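Local atomic coordinates of NS6 protease (Murine norovirus 1, PDB entry 4ASH), a protein that acts as a viral cysteine protease with a trypsin-like fold, probably cutting the norovirus polyprotein into its mature non-structural proteins. Residues S6-V11 and L88-S93; V26-K31 and I156-A161. The protein carries 1 engineered substitution. All coordinates share one frame; numbering follows the deposited sequence.

Contact 1: residues S6-V11 and L88-S93; sequences SIWSRV and LVKRAS
W8 lays the six-membered half of its indole over L88, in plain packing between the two β domains of the chymotrypsin-like fold: the 3-10 turn before strand 11-14 of the five-stranded sheet meets the end of strand 84-90 of the mixed one. L88 CB is the atom over the ring face, 4.0 Å from the six-membered centroid of W8 and 26° off the normal, a CH-pi contact. W8 CH2 also lies 3.5 Å from L88 CA. At the ring edge, V89 O comes to 3.4 Å from W8 CZ3, and K90 CG lies near the ring plane beside CE3.

The two branches of L88 part ways: CD2 stays beside W8 CZ2, while CD1 meets I7, whose CG1, CG2 and CD1 are all about equally near. I7 and L88 cross at about a right angle, I7 CG2 being 3.9 Å from L88 CD1. V11 CG1 packs against K90 CG at 4.0 Å, the two side chains sliding past each other in opposite directions.

Polar contact centres on K90. Beyond CG its chain is extended, NZ anti to CG (chi4 173°), and as a whole it spans to two backbone carbonyls. K90 NZ donates to V11 O at 2.8 Å, in the carbonyl plane. The bond from K90 NZ to W8 O, at 3.0 Å, comes from above the plane, 42° out of it, while V11 N reaches the same oxygen from the opposite face. The lysine's positive charge would be expected to offset the partial negative charge of the carbonyl oxygens gathered there.

Around this pairing, strand 96-111 meets the indole through M96 and A98, P144 and V146 of strand 144-149 lie against L88, and strand 17-21 contributes F20 beside I7 and V11 and W18 beside K90.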
ATOM      1  N   SER A   6     -16.563   4.157   4.206  1.00 38.39           N
ATOM      2  CA  SER A   6     -15.971   5.418   3.762  1.00 38.09           C
ATOM      3  C   SER A   6     -14.488   5.285   3.410  1.00 30.18           C
ATOM      4  O   SER A   6     -13.916   6.163   2.763  1.00 33.51           O
ATOM      5  CB  SER A   6     -16.141   6.493   4.839  1.00 40.31           C
ATOM      6  OG  SER A   6     -15.349   6.185   5.975  1.00 41.74           O
ATOM      7  N   ILE A   7     -13.868   4.190   3.831  1.00 26.84           N
ATOM      8  CA  ILE A   7     -12.442   3.995   3.593  1.00 24.05           C
ATOM      9  C   ILE A   7     -12.147   3.840   2.100  1.00 18.99           C
ATOM     10  O   ILE A   7     -11.064   4.175   1.625  1.00 22.33           O
ATOM     11  CB  ILE A   7     -11.908   2.765   4.361  1.00 22.58           C
ATOM     12  CG1 ILE A   7     -10.391   2.851   4.549  1.00 22.79           C
ATOM     13  CG2 ILE A   7     -12.310   1.471   3.657  1.00 27.61           C
ATOM     14  CD1 ILE A   7      -9.836   1.818   5.508  1.00 29.15           C
ATOM     15  N   TRP A   8     -13.112   3.319   1.353  1.00 19.70           N
ATOM     16  CA  TRP A   8     -12.887   3.068  -0.061  1.00 14.77           C
ATOM     17  C   TRP A   8     -12.706   4.334  -0.903  1.00 16.93           C
ATOM     18  O   TRP A   8     -12.043   4.306  -1.937  1.00 18.16           O
ATOM     19  CB  TRP A   8     -14.032   2.221  -0.629  1.00 19.44           C
ATOM     20  CG  TRP A   8     -13.990   0.804  -0.158  1.00 20.54           C
ATOM     21  CD1 TRP A   8     -14.667   0.263   0.898  1.00 27.41           C
ATOM     22  CD2 TRP A   8     -13.202  -0.245  -0.712  1.00 16.32           C
ATOM     23  NE1 TRP A   8     -14.350  -1.068   1.033  1.00 25.70           N
ATOM     24  CE2 TRP A   8     -13.451  -1.408   0.057  1.00 21.65           C
ATOM     25  CE3 TRP A   8     -12.307  -0.321  -1.776  1.00 15.04           C
ATOM     26  CZ2 TRP A   8     -12.860  -2.635  -0.229  1.00 18.23           C
ATOM     27  CZ3 TRP A   8     -11.715  -1.553  -2.061  1.00 17.28           C
ATOM     28  CH2 TRP A   8     -11.994  -2.685  -1.288  1.00 18.00           C
ATOM     29  N   SER A   9     -13.284   5.453  -0.473  1.00 21.85           N
ATOM     30  CA  SER A   9     -13.139   6.672  -1.259  1.00 21.87           C
ATOM     31  C   SER A   9     -11.699   7.183  -1.208  1.00 16.54           C
ATOM     32  O   SER A   9     -11.324   8.059  -1.998  1.00 19.99           O
ATOM     33  CB  SER A   9     -14.110   7.762  -0.787  1.00 26.47           C
ATOM     34  OG  SER A   9     -13.617   8.382   0.378  1.00 27.27           O
ATOM     35  N   ARG A  10     -10.902   6.592  -0.309  1.00 18.70           N
ATOM     36  CA  ARG A  10      -9.478   6.898  -0.141  1.00 19.23           C
ATOM     37  C   ARG A  10      -8.606   6.197  -1.177  1.00 14.82           C
ATOM     38  O   ARG A  10      -7.431   6.549  -1.345  1.00 14.31           O
ATOM     39  CB  ARG A  10      -8.968   6.449   1.239  1.00 20.78           C
ATOM     40  CG  ARG A  10      -9.539   7.158   2.458  1.00 27.92           C
ATOM     41  CD  ARG A  10      -8.915   6.545   3.707  1.00 29.46           C
ATOM     42  NE  ARG A  10      -9.537   7.038   4.927  1.00 31.58           N
ATOM     43  CZ  ARG A  10      -8.933   7.808   5.822  1.00 29.01           C
ATOM     44  NH1 ARG A  10      -7.655   8.155   5.670  1.00 22.27           N
ATOM     45  NH2 ARG A  10      -9.606   8.205   6.888  1.00 36.13           N
ATOM     46  N   VAL A  11      -9.166   5.181  -1.842  1.00 14.84           N
ATOM     47  CA  VAL A  11      -8.431   4.408  -2.833  1.00 13.40           C
ATOM     48  C   VAL A  11      -8.770   4.989  -4.200  1.00 14.35           C
ATOM     49  O   VAL A  11      -9.940   5.006  -4.601  1.00 17.75           O
ATOM     50  CB  VAL A  11      -8.800   2.909  -2.777  1.00 16.87           C
ATOM     51  CG1 VAL A  11      -7.965   2.109  -3.777  1.00 16.10           C
ATOM     52  CG2 VAL A  11      -8.584   2.351  -1.363  1.00 15.16           C
ATOM     53  N   LEU A  88      -7.506  -3.791   0.145  1.00 16.08           N
ATOM     54  CA  LEU A  88      -8.642  -3.062  -0.414  1.00 16.44           C
ATOM     55  C   LEU A  88      -8.411  -2.861  -1.902  1.00 14.98           C
ATOM     56  O   LEU A  88      -7.936  -1.817  -2.341  1.00 15.86           O
ATOM     57  CB  LEU A  88      -8.797  -1.715   0.281  1.00 17.55           C
ATOM     58  CG  LEU A  88      -8.870  -1.723   1.809  1.00 18.90           C
ATOM     59  CD1 LEU A  88      -9.157  -0.303   2.334  1.00 19.73           C
ATOM     60  CD2 LEU A  88      -9.914  -2.700   2.310  1.00 21.27           C
ATOM     61  N   VAL A  89      -8.699  -3.896  -2.684  1.00 15.48           N
ATOM     62  CA  VAL A  89      -8.508  -3.815  -4.131  1.00 12.49           C
ATOM     63  C   VAL A  89      -9.672  -3.104  -4.797  1.00 16.50           C
ATOM     64  O   VAL A  89     -10.820  -3.520  -4.652  1.00 19.42           O
ATOM     65  CB  VAL A  89      -8.392  -5.203  -4.763  1.00 16.73           C
ATOM     66  CG1 VAL A  89      -8.360  -5.092  -6.275  1.00 22.07           C
ATOM     67  CG2 VAL A  89      -7.144  -5.908  -4.263  1.00 20.09           C
ATOM     68  N   LYS A  90      -9.375  -2.038  -5.523  1.00 15.09           N
ATOM     69  CA  LYS A  90     -10.363  -1.509  -6.474  1.00 14.35           C
ATOM     70  C   LYS A  90      -9.979  -1.939  -7.863  1.00 17.79           C
ATOM     71  O   LYS A  90      -8.798  -2.007  -8.186  1.00 19.04           O
ATOM     72  CB  LYS A  90     -10.397   0.013  -6.448  1.00 19.58           C
ATOM     73  CG  LYS A  90     -11.276   0.601  -5.374  1.00 25.76           C
ATOM     74  CD  LYS A  90     -11.559   2.068  -5.693  1.00 22.32           C
ATOM     75  CE  LYS A  90     -12.459   2.690  -4.652  1.00 23.57           C
ATOM     76  NZ  LYS A  90     -12.585   4.159  -4.886  1.00 20.67           N
ATOM     77  N   ARG A  91     -10.986  -2.202  -8.699  1.00 16.65           N
ATOM     78  CA  ARG A  91     -10.766  -2.446 -10.115  1.00 15.81           C
ATOM     79  C   ARG A  91     -11.223  -1.210 -10.878  1.00 17.32           C
ATOM     80  O   ARG A  91     -11.944  -0.382 -10.331  1.00 17.40           O
ATOM     81  CB  ARG A  91     -11.531  -3.687 -10.554  1.00 14.69           C
ATOM     82  CG  ARG A  91     -11.045  -4.988  -9.883  1.00 16.99           C
ATOM     83  CD  ARG A  91      -9.772  -5.522 -10.532  1.00 18.65           C
ATOM     84  NE  ARG A  91      -8.911  -6.292  -9.617  1.00 17.26           N
ATOM     85  CZ  ARG A  91      -9.106  -7.556  -9.251  1.00 20.41           C
ATOM     86  NH1 ARG A  91     -10.159  -8.237  -9.685  1.00 22.21           N
ATOM     87  NH2 ARG A  91      -8.241  -8.144  -8.419  1.00 21.82           N
ATOM     88  N   ALA A  92     -10.765  -1.083 -12.118  1.00 18.04           N
ATOM     89  CA  ALA A  92     -11.036   0.087 -12.938  1.00 17.15           C
ATOM     90  C   ALA A  92     -12.532   0.386 -13.008  1.00 17.89           C
ATOM     91  O   ALA A  92     -12.938   1.547 -13.080  1.00 18.95           O
ATOM     92  CB  ALA A  92     -10.468  -0.121 -14.331  1.00 22.05           C
ATOM     93  N   SER A  93     -13.349  -0.660 -12.957  1.00 19.12           N
ATOM     94  CA  SER A  93     -14.803  -0.513 -12.997  1.00 20.43           C
ATOM     95  C   SER A  93     -15.365   0.187 -11.765  1.00 16.97           C
ATOM     96  O   SER A  93     -16.526   0.605 -11.771  1.00 19.17           O
ATOM     97  CB  SER A  93     -15.461  -1.884 -13.094  1.00 20.85           C
ATOM     98  OG  SER A  93     -15.288  -2.579 -11.868  1.00 19.54           O
TER

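Contact 2: residues V26-K31 and I156-A161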
ATOM      1  N   VAL A  26      -1.566  13.091   3.129  1.00 16.24           N
ATOM      2  CA  VAL A  26      -0.603  12.022   2.847  1.00 13.54           C
ATOM      3  C   VAL A  26      -1.201  10.973   1.933  1.00 15.38           C
ATOM      4  O   VAL A  26      -2.247  10.397   2.231  1.00 16.50           O
ATOM      5  CB  VAL A  26      -0.079  11.335   4.141  1.00 13.44           C
ATOM      6  CG1 VAL A  26       0.799  10.143   3.787  1.00 15.51           C
ATOM      7  CG2 VAL A  26       0.713  12.315   4.993  1.00 18.64           C
ATOM      8  N   PHE A  27      -0.518  10.739   0.817  1.00 14.78           N
ATOM      9  CA  PHE A  27      -0.959   9.790  -0.207  1.00 15.36           C
ATOM     10  C   PHE A  27       0.163   8.795  -0.445  1.00 14.96           C
ATOM     11  O   PHE A  27       1.306   9.192  -0.717  1.00 16.62           O
ATOM     12  CB  PHE A  27      -1.292  10.558  -1.489  1.00 14.23           C
ATOM     13  CG  PHE A  27      -1.850   9.698  -2.595  1.00 17.22           C
ATOM     14  CD1 PHE A  27      -3.174   9.285  -2.567  1.00 15.84           C
ATOM     15  CD2 PHE A  27      -1.054   9.325  -3.663  1.00 17.00           C
ATOM     16  CE1 PHE A  27      -3.696   8.509  -3.587  1.00 16.51           C
ATOM     17  CE2 PHE A  27      -1.574   8.539  -4.693  1.00 17.79           C
ATOM     18  CZ  PHE A  27      -2.893   8.137  -4.649  1.00 14.50           C
ATOM     19  N   ILE A  28      -0.148   7.505  -0.320  1.00 14.24           N
ATOM     20  CA  ILE A  28       0.855   6.464  -0.505  1.00 11.90           C
ATOM     21  C   ILE A  28       0.526   5.590  -1.720  1.00 15.19           C
ATOM     22  O   ILE A  28      -0.645   5.410  -2.070  1.00 15.06           O
ATOM     23  CB  ILE A  28       1.033   5.582   0.757  1.00 14.79           C
ATOM     24  CG1 ILE A  28      -0.238   4.766   1.072  1.00 13.91           C
ATOM     25  CG2 ILE A  28       1.487   6.450   1.934  1.00 15.29           C
ATOM     26  CD1 ILE A  28      -0.054   3.800   2.282  1.00 14.07           C
ATOM     27  N   THR A  29       1.564   5.054  -2.358  1.00 12.91           N
ATOM     28  CA  THR A  29       1.370   4.232  -3.552  1.00 12.67           C
ATOM     29  C   THR A  29       2.598   3.336  -3.744  1.00 15.25           C
ATOM     30  O   THR A  29       3.563   3.408  -2.986  1.00 15.82           O
ATOM     31  CB  THR A  29       1.137   5.114  -4.815  1.00 16.49           C
ATOM     32  OG1 THR A  29       0.797   4.289  -5.946  1.00 14.29           O
ATOM     33  CG2 THR A  29       2.378   5.913  -5.151  1.00 18.44           C
ATOM     34  N   ALA A  30       2.553   2.499  -4.772  1.00 14.96           N
ATOM     35  CA  ALA A  30       3.693   1.701  -5.179  1.00 15.21           C
ATOM     36  C   ALA A  30       4.560   2.544  -6.105  1.00 16.21           C
ATOM     37  O   ALA A  30       4.074   3.094  -7.089  1.00 18.17           O
ATOM     38  CB  ALA A  30       3.216   0.445  -5.899  1.00 16.73           C
ATOM     39  N   LYS A  31       5.844   2.653  -5.797  1.00 16.18           N
ATOM     40  CA  LYS A  31       6.756   3.414  -6.640  1.00 16.75           C
ATOM     41  C   LYS A  31       6.640   3.059  -8.126  1.00 21.24           C
ATOM     42  O   LYS A  31       6.610   3.945  -8.995  1.00 21.99           O
ATOM     43  CB  LYS A  31       8.205   3.252  -6.158  1.00 20.39           C
ATOM     44  CG  LYS A  31       9.170   4.165  -6.898  1.00 25.61           C
ATOM     45  CD  LYS A  31      10.594   4.008  -6.405  1.00 33.16           C
ATOM     46  CE  LYS A  31      11.513   4.994  -7.110  1.00 43.69           C
ATOM     47  NZ  LYS A  31      12.818   5.135  -6.403  1.00 49.49           N
ATOM     48  N   ILE A 156      -0.987  -0.692   6.613  1.00 17.51           N
ATOM     49  CA  ILE A 156       0.336  -1.264   6.862  1.00 16.49           C
ATOM     50  C   ILE A 156       1.277  -1.288   5.668  1.00 16.02           C
ATOM     51  O   ILE A 156       2.476  -1.567   5.812  1.00 15.51           O
ATOM     52  CB  ILE A 156       0.237  -2.676   7.456  1.00 19.85           C
ATOM     53  CG1 ILE A 156      -0.372  -3.649   6.443  1.00 18.88           C
ATOM     54  CG2 ILE A 156      -0.546  -2.642   8.756  1.00 22.64           C
ATOM     55  CD1 ILE A 156      -0.274  -5.111   6.887  1.00 21.07           C
ATOM     56  N   GLY A 157       0.752  -0.997   4.486  1.00 15.61           N
ATOM     57  CA  GLY A 157       1.565  -1.054   3.290  1.00 15.87           C
ATOM     58  C   GLY A 157       0.698  -1.005   2.049  1.00 15.30           C
ATOM     59  O   GLY A 157      -0.524  -0.866   2.143  1.00 15.07           O
ATOM     60  N   VAL A 158       1.333  -1.127   0.887  1.00 15.48           N
ATOM     61  CA  VAL A 158       0.610  -1.127  -0.376  1.00 14.74           C
ATOM     62  C   VAL A 158       0.942  -2.360  -1.212  1.00 14.25           C
ATOM     63  O   VAL A 158       2.061  -2.879  -1.178  1.00 17.23           O
ATOM     64  CB  VAL A 158       0.884   0.154  -1.203  1.00 15.14           C
ATOM     65  CG1 VAL A 158       0.394   1.407  -0.455  1.00 16.14           C
ATOM     66  CG2 VAL A 158       2.344   0.299  -1.562  1.00 16.73           C
ATOM     67  N   HIS A 159      -0.034  -2.814  -1.995  1.00 12.31           N
ATOM     68  CA  HIS A 159       0.185  -4.002  -2.810  1.00 14.02           C
ATOM     69  C   HIS A 159       1.232  -3.747  -3.891  1.00 14.81           C
ATOM     70  O   HIS A 159       1.181  -2.733  -4.591  1.00 15.44           O
ATOM     71  CB  HIS A 159      -1.115  -4.399  -3.490  1.00 15.72           C
ATOM     72  CG  HIS A 159      -0.989  -5.685  -4.249  1.00 14.79           C
ATOM     73  ND1 HIS A 159      -0.670  -6.854  -3.621  1.00 16.06           N
ATOM     74  CD2 HIS A 159      -1.073  -5.954  -5.575  1.00 16.37           C
ATOM     75  CE1 HIS A 159      -0.608  -7.830  -4.523  1.00 15.83           C
ATOM     76  NE2 HIS A 159      -0.825  -7.307  -5.711  1.00 15.51           N
ATOM     77  N   VAL A 160       2.179  -4.669  -4.060  1.00 14.21           N
ATOM     78  CA  VAL A 160       3.125  -4.491  -5.163  1.00 12.83           C
ATOM     79  C   VAL A 160       3.321  -5.700  -6.083  1.00 16.17           C
ATOM     80  O   VAL A 160       3.595  -5.525  -7.266  1.00 17.11           O
ATOM     81  CB  VAL A 160       4.496  -3.979  -4.686  1.00 15.41           C
ATOM     82  CG1 VAL A 160       4.314  -2.651  -3.962  1.00 16.55           C
ATOM     83  CG2 VAL A 160       5.187  -5.026  -3.782  1.00 15.98           C
ATOM     84  N   ALA A 161       3.206  -6.903  -5.538  1.00 16.11           N
ATOM     85  CA  ALA A 161       3.529  -8.113  -6.318  1.00 15.51           C
ATOM     86  C   ALA A 161       2.772  -9.353  -5.885  1.00 16.04           C
ATOM     87  O   ALA A 161       2.219  -9.418  -4.784  1.00 15.13           O
ATOM     88  CB  ALA A 161       5.032  -8.378  -6.282  1.00 18.95           C
TER
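V158 meets I28 and A30 where the two β domains of this chymotrypsin-like fold come together, strand 26-30 of the five-stranded sheet facing strand 152-162 of the mixed one. The short strand axes run 27° from parallel and 6.5 Å apart at their closest. No hydrogen bond links the two segments, which meet mainly through aliphatic side chains.

V158 carries the contact by splitting its methyls. CG1, anti to its own carbonyl carbon (chi1 -63°), meets I28, and CD1 of that isoleucine approaches it to 3.7 Å as the two side chains cross obliquely. I28 CG1, set between its backbone N and carbonyl carbon (chi1 65°), lies equally near.

A30 points its CB at the second strand, where V160 CG1 sits 3.8 Å away and H159 O only slightly farther. V160 belongs to a classic beta bulge: with A161 it faces I170 of strand 168-172. T29 turns its side chain away, giving OG1 to W18 O within its own sheet, whereas H159 ND1 is hydrogen-bonded to Y145 OH. The carbonyl of T29 nonetheless reaches the interface, its O lying 3.6 Å from V158 CG2.

How the contacts relate
Contacts 1 and 2 are two places where the N-terminal part of the chain, with its five-stranded antiparallel sheet, meets the mixed sheet. Their centres are about 13 Å apart and their nearest atoms about 5 Å, so they do not touch. Segments 6-11 and 26-31 come first along the chain, 88-93 and 156-161 later, so the two pairings interleave. Strand 17-21 links them: F20 lies beside I7 and V11 in contact 1 and is backbone hydrogen-bonded to I28, while W18 meets K90 and accepts from T29 OG1. Contact 2 is near the centre of the chain and contact 1 farther out, and together they join the two β domains at separate points.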